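Local coordinates for DnaD-like replication protein (Streptococcus mutans UA159, PDB 2ZC2) that probably takes part in initiating DNA replication, here represented by a helical zinc-binding domain of the DnaB/DnaD type, at residues R41-E46 and R63-E68. Sequence-based numbering, arbitrary orientation.
Sequences RSALRE and RNWRHE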
# COMPACT_ATOMS: atom_id res chain seq x y z
N ARG A 41 1.96 3.50 1.66
CA ARG A 41 2.88 4.19 0.82
C ARG A 41 4.29 3.57 0.89
O ARG A 41 4.98 3.47 -0.16
CB ARG A 41 2.90 5.69 1.22
CG ARG A 41 4.04 6.54 0.63
CD ARG A 41 3.84 8.07 0.99
NE ARG A 41 2.60 8.61 0.40
CZ ARG A 41 1.49 8.94 1.05
NH1 ARG A 41 1.37 8.78 2.37
NH2 ARG A 41 0.47 9.44 0.36
N SER A 42 4.74 3.14 2.06
CA SER A 42 6.06 2.50 2.06
C SER A 42 6.11 1.08 1.45
O SER A 42 7.16 0.67 0.97
CB SER A 42 6.70 2.52 3.40
OG SER A 42 6.02 1.65 4.21
N ALA A 43 4.95 0.41 1.36
CA ALA A 43 4.86 -0.84 0.57
C ALA A 43 4.97 -0.52 -0.90
O ALA A 43 5.66 -1.23 -1.65
CB ALA A 43 3.62 -1.60 0.91
N LEU A 44 4.32 0.57 -1.33
CA LEU A 44 4.41 1.03 -2.67
C LEU A 44 5.89 1.42 -2.98
O LEU A 44 6.42 1.04 -4.01
CB LEU A 44 3.53 2.28 -2.87
CG LEU A 44 3.65 2.98 -4.25
CD1 LEU A 44 3.17 2.02 -5.34
CD2 LEU A 44 2.73 4.18 -4.30
N ARG A 45 6.50 2.21 -2.11
CA ARG A 45 7.92 2.57 -2.23
C ARG A 45 8.77 1.35 -2.47
O ARG A 45 9.62 1.36 -3.34
CB ARG A 45 8.45 3.28 -0.97
CG ARG A 45 9.93 3.84 -1.13
CD ARG A 45 10.39 4.67 0.09
NE ARG A 45 11.04 3.76 1.02
CZ ARG A 45 12.28 3.89 1.52
NH1 ARG A 45 13.05 4.95 1.23
NH2 ARG A 45 12.74 2.96 2.35
N GLU A 46 8.60 0.34 -1.62
CA GLU A 46 9.42 -0.88 -1.68
C GLU A 46 9.19 -1.65 -3.02
O GLU A 46 10.13 -2.15 -3.65
CB GLU A 46 9.14 -1.73 -0.46
CG GLU A 46 9.90 -2.99 -0.45
CD GLU A 46 11.40 -2.72 -0.52
OE1 GLU A 46 11.91 -1.88 0.30
OE2 GLU A 46 12.03 -3.33 -1.43
N ARG A 63 0.81 -7.67 3.26
CA ARG A 63 0.43 -8.92 3.96
C ARG A 63 1.55 -9.50 4.76
O ARG A 63 1.35 -9.97 5.86
CB ARG A 63 -0.08 -10.01 2.98
CG ARG A 63 -1.45 -9.82 2.58
CD ARG A 63 -2.02 -11.10 1.95
NE ARG A 63 -1.15 -11.54 0.89
CZ ARG A 63 -1.29 -11.16 -0.38
NH1 ARG A 63 -2.29 -10.39 -0.73
NH2 ARG A 63 -0.45 -11.64 -1.30
N ASN A 64 2.75 -9.54 4.20
CA ASN A 64 3.88 -9.97 5.00
C ASN A 64 4.03 -9.10 6.26
O ASN A 64 4.17 -9.64 7.35
CB ASN A 64 5.16 -10.04 4.17
CG ASN A 64 6.39 -10.24 5.02
OD1 ASN A 64 7.12 -9.27 5.30
ND2 ASN A 64 6.61 -11.49 5.50
N TRP A 65 3.92 -7.78 6.13
CA TRP A 65 3.95 -6.88 7.31
C TRP A 65 2.79 -7.13 8.29
O TRP A 65 3.02 -7.19 9.48
CB TRP A 65 3.98 -5.37 6.93
CG TRP A 65 5.27 -4.94 6.35
CD1 TRP A 65 6.46 -5.57 6.49
CD2 TRP A 65 5.51 -3.79 5.49
NE1 TRP A 65 7.44 -4.90 5.76
CE2 TRP A 65 6.88 -3.80 5.16
CE3 TRP A 65 4.69 -2.79 4.96
CZ2 TRP A 65 7.47 -2.80 4.34
CZ3 TRP A 65 5.27 -1.81 4.16
CH2 TRP A 65 6.65 -1.82 3.86
N ARG A 66 1.57 -7.30 7.80
CA ARG A 66 0.46 -7.60 8.69
C ARG A 66 0.63 -8.91 9.50
O ARG A 66 0.19 -8.99 10.65
CB ARG A 66 -0.84 -7.67 7.93
CG ARG A 66 -2.03 -7.85 8.88
CD ARG A 66 -3.28 -8.35 8.18
NE ARG A 66 -4.50 -7.83 8.82
CZ ARG A 66 -5.07 -8.30 9.94
NH1 ARG A 66 -4.53 -9.32 10.62
NH2 ARG A 66 -6.19 -7.72 10.39
N HIS A 67 1.27 -9.91 8.88
CA HIS A 67 1.53 -11.23 9.51
C HIS A 67 2.37 -11.07 10.75
O HIS A 67 2.25 -11.87 11.69
CB HIS A 67 2.34 -12.17 8.57
CG HIS A 67 1.51 -12.90 7.55
ND1 HIS A 67 0.13 -12.90 7.56
CD2 HIS A 67 1.88 -13.69 6.51
CE1 HIS A 67 -0.31 -13.64 6.56
NE2 HIS A 67 0.73 -14.13 5.90
N GLU A 68 3.26 -10.08 10.69
CA GLU A 68 4.19 -9.77 11.77
C GLU A 68 3.60 -8.71 12.72
O GLU A 68 4.32 -8.14 13.54
CB GLU A 68 5.53 -9.30 11.19
CG GLU A 68 6.17 -10.29 10.24
CD GLU A 68 7.15 -9.66 9.26
OE1 GLU A 68 7.30 -8.41 9.25
OE2 GLU A 68 7.78 -10.42 8.47
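Trp65 meets Ser42 and Ala43 with the far end of its six-membered ring, where CZ3 and CH2 form the touching corner of the indole. Its CZ3 lies 3.7 Å from Ala43 CB, the apolar side-chain contact between the two segments. The same CZ3 is 3.6 Å from Ala43 N, which sits at the ring edge near its plane, while Ser42 C lies in the plane at the edge as well; the indole is therefore presented rim-first to the Ser42-Ala43 peptide. Ala43 CA and Trp65 CA, the nearest such pair, are 9.1 Å apart, a gap bridged mainly by the indole. The ring is directed there with CG anti to the carbonyl carbon (chi1 -71°), and Trp65 supplies 72 of the 125 Å² buried between the segments.

The contact joins two consecutive helices, 37-50 and 55-67, within the all-helical domain that matches the DnaB_2 family. Ala43 also packs on Ile61 and Leu62, and Glu46 touches Ile61, so the indole extends this interface toward the C-terminal end of helix 55-67.

The polar component is the Ser42 hydroxyl, whose OG lies obliquely to the ring, 3.5 Å from both Trp65 CZ3 and Trp65 CH2. This is van der Waals packing, since the hydroxyl is hydrogen-bonded to Leu39 O about one turn earlier in its own helix; chi1 of 71°, with OG between the backbone N and the carbonyl carbon, turns it to that carbonyl. On the side of helix 37-50 turned away from the indole, Arg41 NE bonds to Asp9 OD2 and Arg41 NH1 makes a weak bond to Asp38 OD1, both aspartates being known zinc ligands of this protein, although neither holds an ion within this chain.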